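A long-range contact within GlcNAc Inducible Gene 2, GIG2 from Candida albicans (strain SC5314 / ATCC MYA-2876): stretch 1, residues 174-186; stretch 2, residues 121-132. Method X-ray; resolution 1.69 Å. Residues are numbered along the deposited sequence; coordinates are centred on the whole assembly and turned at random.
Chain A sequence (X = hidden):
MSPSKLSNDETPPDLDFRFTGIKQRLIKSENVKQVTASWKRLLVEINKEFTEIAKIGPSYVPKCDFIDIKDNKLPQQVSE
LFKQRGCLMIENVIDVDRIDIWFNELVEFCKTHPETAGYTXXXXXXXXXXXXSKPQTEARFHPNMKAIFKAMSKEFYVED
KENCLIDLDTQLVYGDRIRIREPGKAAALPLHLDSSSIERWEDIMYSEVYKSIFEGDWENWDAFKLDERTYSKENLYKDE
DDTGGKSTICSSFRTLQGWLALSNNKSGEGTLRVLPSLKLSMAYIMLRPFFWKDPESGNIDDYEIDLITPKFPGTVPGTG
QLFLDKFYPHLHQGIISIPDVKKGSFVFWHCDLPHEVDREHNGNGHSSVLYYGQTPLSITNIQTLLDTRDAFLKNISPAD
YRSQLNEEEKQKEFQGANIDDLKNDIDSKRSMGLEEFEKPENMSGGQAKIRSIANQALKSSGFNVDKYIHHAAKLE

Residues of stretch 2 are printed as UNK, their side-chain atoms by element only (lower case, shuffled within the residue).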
ATOM      1  N   TYR A 174      -1.231  -1.731  11.580  1.00 15.55           N
ATOM      2  CA  TYR A 174      -2.427  -2.269  10.940  1.00 16.08           C
ATOM      3  C   TYR A 174      -2.255  -3.790  10.987  1.00 16.44           C
ATOM      4  O   TYR A 174      -1.335  -4.312  10.398  1.00 15.76           O
ATOM      5  CB  TYR A 174      -2.572  -1.740   9.535  1.00 18.08           C
ATOM      6  CG  TYR A 174      -3.630  -2.424   8.742  1.00 19.12           C
ATOM      7  CD1 TYR A 174      -4.986  -2.191   9.003  1.00 19.19           C
ATOM      8  CD2 TYR A 174      -3.293  -3.309   7.745  1.00 19.64           C
ATOM      9  CE1 TYR A 174      -5.988  -2.807   8.247  1.00 23.88           C
ATOM     10  CE2 TYR A 174      -4.300  -3.949   6.979  1.00 20.40           C
ATOM     11  CZ  TYR A 174      -5.626  -3.697   7.230  1.00 23.05           C
ATOM     12  OH  TYR A 174      -6.592  -4.334   6.484  1.00 24.60           O
ATOM     13  N   GLY A 175      -3.165  -4.483  11.687  1.00 15.75           N
ATOM     14  CA  GLY A 175      -3.061  -5.955  11.788  1.00 15.79           C
ATOM     15  C   GLY A 175      -3.265  -6.603  10.454  1.00 14.03           C
ATOM     16  O   GLY A 175      -4.241  -6.325   9.748  1.00 15.86           O
ATOM     17  N   ASP A 176      -2.341  -7.467  10.071  1.00 14.87           N
ATOM     18  CA  ASP A 176      -2.467  -8.208   8.841  1.00 14.49           C
ATOM     19  C   ASP A 176      -2.015  -9.630   9.059  1.00 15.73           C
ATOM     20  O   ASP A 176      -1.459  -9.988  10.123  1.00 18.90           O
ATOM     21  CB  ASP A 176      -1.689  -7.520   7.711  1.00 14.10           C
ATOM     22  CG  ASP A 176      -2.350  -7.654   6.332  1.00 16.08           C
ATOM     23  OD1 ASP A 176      -3.154  -8.532   6.115  1.00 18.62           O
ATOM     24  OD2 ASP A 176      -2.023  -6.875   5.416  1.00 18.87           O
ATOM     25  N   ARG A 177      -2.215 -10.419   8.014  1.00 17.81           N
ATOM     26  CA  ARG A 177      -2.104 -11.847   8.176  1.00 18.54           C
ATOM     27  C   ARG A 177      -0.843 -12.360   7.587  1.00 17.32           C
ATOM     28  O   ARG A 177       0.092 -11.620   7.371  1.00 16.60           O
ATOM     29  CB  ARG A 177      -3.324 -12.485   7.636  1.00 22.83           C
ATOM     30  CG  ARG A 177      -3.597 -12.198   6.256  1.00 23.94           C
ATOM     31  CD  ARG A 177      -4.999 -12.649   5.976  1.00 25.89           C
ATOM     32  NE  ARG A 177      -5.311 -12.369   4.575  1.00 30.45           N
ATOM     33  CZ  ARG A 177      -6.312 -12.973   3.908  1.00 34.24           C
ATOM     34  NH1 ARG A 177      -7.107 -13.884   4.499  1.00 36.64           N
ATOM     35  NH2 ARG A 177      -6.504 -12.683   2.644  1.00 32.38           N
ATOM     36  N   ILE A 178      -0.716 -13.686   7.546  1.00 17.81           N
ATOM     37  CA  ILE A 178       0.428 -14.336   6.986  1.00 15.73           C
ATOM     38  C   ILE A 178       0.008 -15.170   5.745  1.00 15.76           C
ATOM     39  O   ILE A 178      -1.140 -15.529   5.561  1.00 15.03           O
ATOM     40  CB  ILE A 178       1.171 -15.143   8.051  1.00 18.79           C
ATOM     41  CG1 ILE A 178       0.395 -16.350   8.498  1.00 22.94           C
ATOM     42  CG2 ILE A 178       1.505 -14.250   9.287  1.00 19.26           C
ATOM     43  CD1 ILE A 178       1.209 -17.308   9.371  1.00 24.17           C
ATOM     44  N   ARG A 179       0.984 -15.408   4.873  1.00 15.66           N
ATOM     45  CA  ARG A 179       0.832 -16.302   3.748  1.00 16.30           C
ATOM     46  C   ARG A 179       1.869 -17.411   3.852  1.00 16.60           C
ATOM     47  O   ARG A 179       3.050 -17.181   4.176  1.00 16.51           O
ATOM     48  CB  ARG A 179       0.970 -15.545   2.443  1.00 19.86           C
ATOM     49  CG  ARG A 179       1.210 -16.512   1.283  1.00 23.47           C
ATOM     50  CD  ARG A 179       1.221 -15.798  -0.027  1.00 25.80           C
ATOM     51  NE  ARG A 179       2.235 -14.728  -0.238  1.00 25.39           N
ATOM     52  CZ  ARG A 179       3.531 -14.871  -0.512  1.00 26.93           C
ATOM     53  NH1 ARG A 179       4.135 -16.048  -0.401  1.00 24.27           N
ATOM     54  NH2 ARG A 179       4.246 -13.794  -0.911  1.00 21.98           N
ATOM     55  N   ILE A 180       1.419 -18.660   3.701  1.00 17.77           N
ATOM     56  CA  ILE A 180       2.350 -19.769   3.601  1.00 17.93           C
ATOM     57  C   ILE A 180       1.879 -20.549   2.380  1.00 19.36           C
ATOM     58  O   ILE A 180       0.871 -21.263   2.474  1.00 19.31           O
ATOM     59  CB  ILE A 180       2.318 -20.692   4.843  1.00 19.40           C
ATOM     60  CG1 ILE A 180       2.663 -19.893   6.099  1.00 21.24           C
ATOM     61  CG2 ILE A 180       3.342 -21.812   4.721  1.00 18.67           C
ATOM     62  CD1 ILE A 180       2.491 -20.661   7.394  1.00 24.25           C
ATOM     63  N   ARG A 181       2.527 -20.310   1.226  1.00 17.49           N
ATOM     64  CA  ARG A 181       2.102 -20.819  -0.066  1.00 17.41           C
ATOM     65  C   ARG A 181       2.936 -22.053  -0.422  1.00 17.51           C
ATOM     66  O   ARG A 181       4.141 -21.994  -0.553  1.00 15.40           O
ATOM     67  CB  ARG A 181       2.236 -19.805  -1.144  1.00 19.73           C
ATOM     68  CG  ARG A 181       1.713 -20.258  -2.528  1.00 19.66           C
ATOM     69  CD  ARG A 181       1.648 -19.074  -3.432  1.00 20.54           C
ATOM     70  NE  ARG A 181       1.317 -19.469  -4.792  1.00 23.20           N
ATOM     71  CZ  ARG A 181       1.339 -18.660  -5.837  1.00 21.42           C
ATOM     72  NH1 ARG A 181       1.703 -17.387  -5.727  1.00 22.74           N
ATOM     73  NH2 ARG A 181       0.977 -19.122  -7.019  1.00 23.15           N
ATOM     74  N   GLU A 182       2.266 -23.213  -0.454  1.00 19.07           N
ATOM     75  CA  GLU A 182       2.932 -24.456  -0.880  1.00 19.36           C
ATOM     76  C   GLU A 182       3.167 -24.463  -2.407  1.00 17.62           C
ATOM     77  O   GLU A 182       2.356 -23.930  -3.172  1.00 17.76           O
ATOM     78  CB  GLU A 182       2.122 -25.701  -0.451  1.00 22.19           C
ATOM     79  CG  GLU A 182       2.117 -25.901   1.061  1.00 26.09           C
ATOM     80  CD  GLU A 182       3.479 -26.164   1.660  1.00 31.06           C
ATOM     81  OE1 GLU A 182       4.283 -26.905   1.061  1.00 48.78           O
ATOM     82  OE2 GLU A 182       3.801 -25.606   2.731  1.00 40.02           O
ATOM     83  N   PRO A 183       4.207 -25.202  -2.852  1.00 17.86           N
ATOM     84  CA  PRO A 183       4.352 -25.383  -4.300  1.00 17.48           C
ATOM     85  C   PRO A 183       3.153 -26.017  -4.899  1.00 19.29           C
ATOM     86  O   PRO A 183       2.508 -26.885  -4.258  1.00 19.44           O
ATOM     87  CB  PRO A 183       5.550 -26.308  -4.419  1.00 16.92           C
ATOM     88  CG  PRO A 183       6.386 -26.022  -3.200  1.00 17.11           C
ATOM     89  CD  PRO A 183       5.367 -25.698  -2.117  1.00 18.09           C
ATOM     90  N   GLY A 184       2.751 -25.520  -6.033  1.00 22.65           N
ATOM     91  CA  GLY A 184       1.627 -26.085  -6.738  1.00 27.86           C
ATOM     92  C   GLY A 184       0.394 -25.276  -6.508  1.00 33.32           C
ATOM     93  O   GLY A 184      -0.581 -25.421  -7.227  1.00 33.88           O
ATOM     94  N   LYS A 185       0.393 -24.446  -5.473  1.00 34.43           N
ATOM     95  CA  LYS A 185      -0.760 -23.585  -5.247  1.00 39.01           C
ATOM     96  C   LYS A 185      -0.674 -22.507  -6.314  1.00 41.98           C
ATOM     97  O   LYS A 185       0.358 -21.794  -6.405  1.00 37.04           O
ATOM     98  CB  LYS A 185      -0.755 -22.982  -3.838  1.00 36.96           C
ATOM     99  CG  LYS A 185      -1.912 -22.020  -3.578  1.00 44.40           C
ATOM    100  CD  LYS A 185      -3.285 -22.645  -3.778  1.00 48.13           C
ATOM    101  CE  LYS A 185      -4.397 -21.644  -3.512  1.00 57.55           C
ATOM    102  NZ  LYS A 185      -4.513 -20.549  -4.503  1.00 62.16           N
ATOM    103  N   ALA A 186      -1.736 -22.448  -7.124  1.00 37.54           N
ATOM    104  CA  ALA A 186      -1.884 -21.465  -8.172  1.00 41.80           C
ATOM    105  C   ALA A 186      -2.736 -20.270  -7.703  1.00 44.22           C
ATOM    106  O   ALA A 186      -3.418 -20.351  -6.699  1.00 46.19           O
ATOM    107  CB  ALA A 186      -2.484 -22.109  -9.435  1.00 44.65           C
ATOM    108  N   UNK A 121      -5.005 -27.861   7.290  1.00 36.04           N
ATOM    109  CA  UNK A 121      -3.643 -27.356   7.229  1.00 38.72           C
ATOM    110  C   UNK A 121      -2.835 -28.320   6.349  1.00 38.65           C
ATOM    111  O   UNK A 121      -2.735 -29.497   6.709  1.00 45.98           O
ATOM    112  c   UNK A 121       0.748 -25.140   8.156  1.00 42.75           C
ATOM    113  c   UNK A 121      -1.636 -25.076   8.554  1.00 40.60           C
ATOM    114  c   UNK A 121      -0.513 -27.190   8.289  1.00 41.02           C
ATOM    115  c   UNK A 121       0.706 -26.531   8.117  1.00 43.09           C
ATOM    116  c   UNK A 121      -1.688 -26.463   8.564  1.00 42.21           C
ATOM    117  c   UNK A 121      -3.013 -27.163   8.640  1.00 37.35           C
ATOM    118  c   UNK A 121      -0.414 -24.413   8.380  1.00 42.21           C
ATOM    119  N   UNK A 122      -2.297 -27.893   5.191  1.00 36.59           N
ATOM    120  CA  UNK A 122      -2.393 -26.495   4.660  1.00 36.81           C
ATOM    121  C   UNK A 122      -3.775 -26.136   4.138  1.00 38.63           C
ATOM    122  O   UNK A 122      -4.492 -26.993   3.630  1.00 39.67           O
ATOM    123  c   UNK A 122      -1.560 -28.774   4.256  1.00 35.79           C
ATOM    124  c   UNK A 122      -0.700 -27.804   3.458  1.00 38.65           C
ATOM    125  c   UNK A 122      -1.358 -26.461   3.500  1.00 36.56           C
ATOM    126  N   UNK A 123      -4.161 -24.878   4.250  1.00 38.40           N
ATOM    127  CA  UNK A 123      -5.499 -24.489   3.800  1.00 39.16           C
ATOM    128  C   UNK A 123      -5.578 -24.288   2.271  1.00 39.28           C
ATOM    129  O   UNK A 123      -4.561 -24.266   1.602  1.00 42.54           O
ATOM    130  c   UNK A 123      -5.950 -23.297   4.615  1.00 40.30           C
ATOM    131  c   UNK A 123      -5.409 -22.006   4.117  1.00 40.32           C
ATOM    132  o   UNK A 123      -4.489 -21.942   3.298  1.00 42.41           O
ATOM    133  n   UNK A 123      -5.981 -20.952   4.610  1.00 43.07           N
ATOM    134  N   UNK A 124      -6.772 -24.167   1.707  1.00 41.21           N
ATOM    135  CA  UNK A 124      -6.829 -24.050   0.247  1.00 41.22           C
ATOM    136  C   UNK A 124      -6.161 -22.807  -0.333  1.00 36.41           C
ATOM    137  O   UNK A 124      -5.635 -22.882  -1.442  1.00 40.93           O
ATOM    138  c   UNK A 124      -8.103 -24.311   2.328  1.00 46.98           C
ATOM    139  c   UNK A 124      -9.053 -24.334   1.161  1.00 42.16           C
ATOM    140  c   UNK A 124      -8.340 -23.976  -0.073  1.00 45.51           C
ATOM    141  N   UNK A 125      -6.203 -21.687   0.384  1.00 29.49           N
ATOM    142  CA  UNK A 125      -5.906 -20.399  -0.203  1.00 26.78           C
ATOM    143  C   UNK A 125      -4.482 -19.869   0.079  1.00 27.01           C
ATOM    144  O   UNK A 125      -4.093 -18.882  -0.537  1.00 26.48           O
ATOM    145  c   UNK A 125      -8.259 -19.790   0.053  1.00 34.37           C
ATOM    146  o   UNK A 125      -6.666 -19.290   1.759  1.00 32.56           O
ATOM    147  c   UNK A 125      -6.859 -19.364   0.336  1.00 31.41           C
ATOM    148  N   UNK A 126      -3.754 -20.495   0.998  1.00 19.91           N
ATOM    149  CA  UNK A 126      -2.401 -20.055   1.329  1.00 23.45           C
ATOM    150  C   UNK A 126      -2.388 -18.835   2.254  1.00 20.17           C
ATOM    151  O   UNK A 126      -1.340 -18.228   2.475  1.00 20.02           O
ATOM    152  c   UNK A 126      -1.612 -19.752   0.054  1.00 26.15           C
ATOM    153  o   UNK A 126      -1.513 -20.901  -0.769  1.00 36.21           O
ATOM    154  N   UNK A 127      -3.552 -18.481   2.791  1.00 22.25           N
ATOM    155  CA  UNK A 127      -3.673 -17.335   3.692  1.00 25.56           C
ATOM    156  C   UNK A 127      -4.121 -17.787   5.079  1.00 23.04           C
ATOM    157  O   UNK A 127      -5.065 -18.567   5.205  1.00 25.62           O
ATOM    158  n   UNK A 127      -4.034 -15.492  -0.427  1.00 46.26           N
ATOM    159  c   UNK A 127      -2.584 -13.449  -0.441  1.00 43.82           C
ATOM    160  c   UNK A 127      -1.962 -12.559   0.391  1.00 40.54           C
ATOM    161  c   UNK A 127      -3.435 -14.613   1.546  1.00 36.16           C
ATOM    162  c   UNK A 127      -4.657 -16.309   3.126  1.00 30.49           C
ATOM    163  c   UNK A 127      -3.319 -14.474   0.149  1.00 44.04           C
ATOM    164  c   UNK A 127      -4.592 -16.261   0.566  1.00 41.40           C
ATOM    165  c   UNK A 127      -2.788 -13.689   2.372  1.00 37.80           C
ATOM    166  c   UNK A 127      -2.059 -12.671   1.784  1.00 44.57           C
ATOM    167  c   UNK A 127      -4.254 -15.763   1.791  1.00 35.31           C
ATOM    168  N   UNK A 128      -3.444 -17.305   6.118  1.00 20.06           N
ATOM    169  CA  UNK A 128      -3.800 -17.708   7.499  1.00 20.26           C
ATOM    170  C   UNK A 128      -4.188 -16.457   8.313  1.00 24.79           C
ATOM    171  O   UNK A 128      -3.395 -15.517   8.422  1.00 23.94           O
ATOM    172  c   UNK A 128      -2.790 -22.075   7.233  1.00 27.73           C
ATOM    173  c   UNK A 128      -2.351 -19.693   7.422  1.00 22.61           C
ATOM    174  c   UNK A 128      -1.423 -20.978   5.589  1.00 23.91           C
ATOM    175  c   UNK A 128      -1.561 -19.766   6.266  1.00 21.41           C
ATOM    176  o   UNK A 128      -1.841 -23.329   5.440  1.00 24.67           O
ATOM    177  c   UNK A 128      -2.953 -20.851   7.886  1.00 24.60           C
ATOM    178  c   UNK A 128      -2.597 -18.386   8.112  1.00 21.92           C
ATOM    179  c   UNK A 128      -2.007 -22.138   6.091  1.00 26.31           C
ATOM    180  N   UNK A 129      -5.401 -16.448   8.872  1.00 22.87           N
ATOM    181  CA  UNK A 129      -5.973 -15.263   9.508  1.00 21.67           C
ATOM    182  C   UNK A 129      -5.535 -15.223  10.964  1.00 21.25           C
ATOM    183  O   UNK A 129      -6.361 -15.370  11.877  1.00 22.66           O
ATOM    184  c   UNK A 129      -7.943 -14.972   7.932  1.00 30.50           C
ATOM    185  c   UNK A 129      -7.504 -15.257   9.364  1.00 25.82           C
ATOM    186  n   UNK A 129      -9.163 -14.560   7.758  1.00 36.46           N
ATOM    187  o   UNK A 129      -7.162 -15.073   7.013  1.00 36.49           O
ATOM    188  N   UNK A 130      -4.225 -15.136  11.154  1.00 17.63           N
ATOM    189  CA  UNK A 130      -3.610 -14.945  12.418  1.00 19.15           C
ATOM    190  C   UNK A 130      -3.058 -13.502  12.358  1.00 18.03           C
ATOM    191  O   UNK A 130      -2.322 -13.101  11.421  1.00 15.06           O
ATOM    192  c   UNK A 130      -1.378 -16.065  11.759  1.00 22.08           C
ATOM    193  c   UNK A 130      -1.988 -15.770  14.122  1.00 23.50           C
ATOM    194  c   UNK A 130      -2.558 -16.014  12.748  1.00 19.97           C
ATOM    195  N   UNK A 131      -3.397 -12.721  13.369  1.00 16.92           N
ATOM    196  CA  UNK A 131      -3.009 -11.301  13.419  1.00 17.91           C
ATOM    197  C   UNK A 131      -2.078 -10.891  14.555  1.00 19.16           C
ATOM    198  O   UNK A 131      -1.175 -10.040  14.317  1.00 16.84           O
ATOM    199  c   UNK A 131      -6.209 -11.662  12.285  1.00 17.41           C
ATOM    200  c   UNK A 131      -4.289 -10.482  13.439  1.00 18.45           C
ATOM    201  c   UNK A 131      -4.880 -10.117  11.024  1.00 15.36           C
ATOM    202  c   UNK A 131      -6.762 -11.216   9.980  1.00 17.13           C
ATOM    203  c   UNK A 131      -5.155 -10.720  12.235  1.00 16.68           C
ATOM    204  c   UNK A 131      -5.698 -10.310   9.928  1.00 17.41           C
ATOM    205  c   UNK A 131      -7.023 -11.898  11.176  1.00 16.93           C
ATOM    206  N   UNK A 132      -2.269 -11.446  15.782  1.00 17.11           N
ATOM    207  CA  UNK A 132      -1.625 -10.961  16.997  1.00 17.32           C
ATOM    208  C   UNK A 132      -0.660 -11.960  17.680  1.00 18.68           C
ATOM    209  O   UNK A 132      -0.317 -11.817  18.871  1.00 18.93           O
ATOM    210  c   UNK A 132      -3.747  -9.459  17.434  1.00 16.18           C
ATOM    211  c   UNK A 132      -2.354  -7.502  16.432  1.00 17.70           C
ATOM    212  c   UNK A 132      -4.769  -7.733  16.283  1.00 16.72           C
ATOM    213  c   UNK A 132      -5.100  -9.649  17.384  1.00 18.33           C
ATOM    214  n   UNK A 132      -5.734  -8.610  16.709  1.00 18.97           N
ATOM    215  c   UNK A 132      -2.693 -10.400  18.010  1.00 17.13           C
ATOM    216  c   UNK A 132      -2.505  -6.293  15.689  1.00 20.81           C
ATOM    217  c   UNK A 132      -3.757  -5.835  15.312  1.00 18.35           C
ATOM    218  c   UNK A 132      -3.504  -8.236  16.715  1.00 16.68           C
ATOM    219  c   UNK A 132      -4.901  -6.546  15.594  1.00 17.83           C
TER
HETATM  220  O   HOH W   1      -0.148 -23.529   3.484  1.00 26.01           O

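Position 121 carries one carbon followed by a closed ring of six carbons without a heteroatom, and none of these atoms comes within 4.5 Å of stretch 1; it is Phe121. At position 122 three carbons close a ring onto the backbone N, one of them near Glu182, and the peptide bond before it is cis, a form most readily adopted ahead of proline. The residue is Pro122, whose CG lies 4.2 Å from Glu182 CG. Position 123 has two carbons, the second bearing one oxygen and one nitrogen, and makes no contact with stretch 1; with a primary amide on so short a chain it is Asn123.

Position 124 again closes three carbons onto its own N, and its CA-to-CB bond points away from stretch 1; it is Pro124. Position 125 has a carbon that branches to one oxygen and one carbon, and its CA-to-CB bond also points away; the pattern is that of Thr125. At position 126 a single carbon bears a single oxygen, which lies close to Lys185 and Arg181; this identifies Ser126. Its CA-to-CB bond points toward stretch 1, and its OG lies 3.0 Å from Lys185 CG and 3.7 Å from Arg181 CA. Its N donates a hydrogen bond to Asn123 OD1 (2.8 Å).

Position 127 bears one carbon and then fused five- and six-membered rings of eight carbons and one nitrogen, an indole that touches Arg177 and Arg179: Trp127. Arg179 CB lies over one face of the indole, 4.2 Å from Trp127 CE3, while Arg177 NE approaches the same CE3 obliquely at 3.6 Å. Position 128 has one carbon and a six-carbon ring bearing an oxygen, packed against Ile178 and Ile180, hence Tyr128. Its CB packs 3.6 Å from Ile178 CG1 and its CE1 3.8 Å from Ile180 CB; the hydroxyl accepts a hydrogen bond from Asn123 N (3.0 Å).

Position 129 repeats two carbons with a terminal oxygen and nitrogen, the oxygen meeting Arg177. As Asn129 its CA-to-CB bond points away from stretch 1, but its end returns, and OD1 accepts a hydrogen bond from Arg177 NH1 at 2.8 Å. Position 130, one carbon carrying two more and touching Ile178, is Val130, with CG1 3.7 Å from Ile178 CG1. Position 131 has one carbon and an unsubstituted six-carbon ring against Asp176; this is Phe131, its CD1 3.5 Å from Asp176 C. Position 132 has one carbon and then fused five- and six-membered rings of eight carbons and one nitrogen, reaching Gly175, and is Trp132, whose CH2 sits 3.6 Å from Gly175 CA. A CB on Gly175 would clash with that atom.

The contact is a short antiparallel pairing reinforced by side chains. Tyr128 N donates to Ile178 O (3.0 Å, nearly linear), Ile178 N returns a weak bond to Tyr128 O (3.4 Å), and Ile180 N extends the ladder to Ser126 O (3.0 Å). Alternation along the strands places Ile178 and Tyr128 on one face and Arg179 and Trp127 on the other. A water joins Tyr128 OH (2.6 Å) to Ile180 O (2.7 Å), tying the tyrosine's end to the neighbouring strand.

Stretch 2 121-132: FPNPTSWYNVFW
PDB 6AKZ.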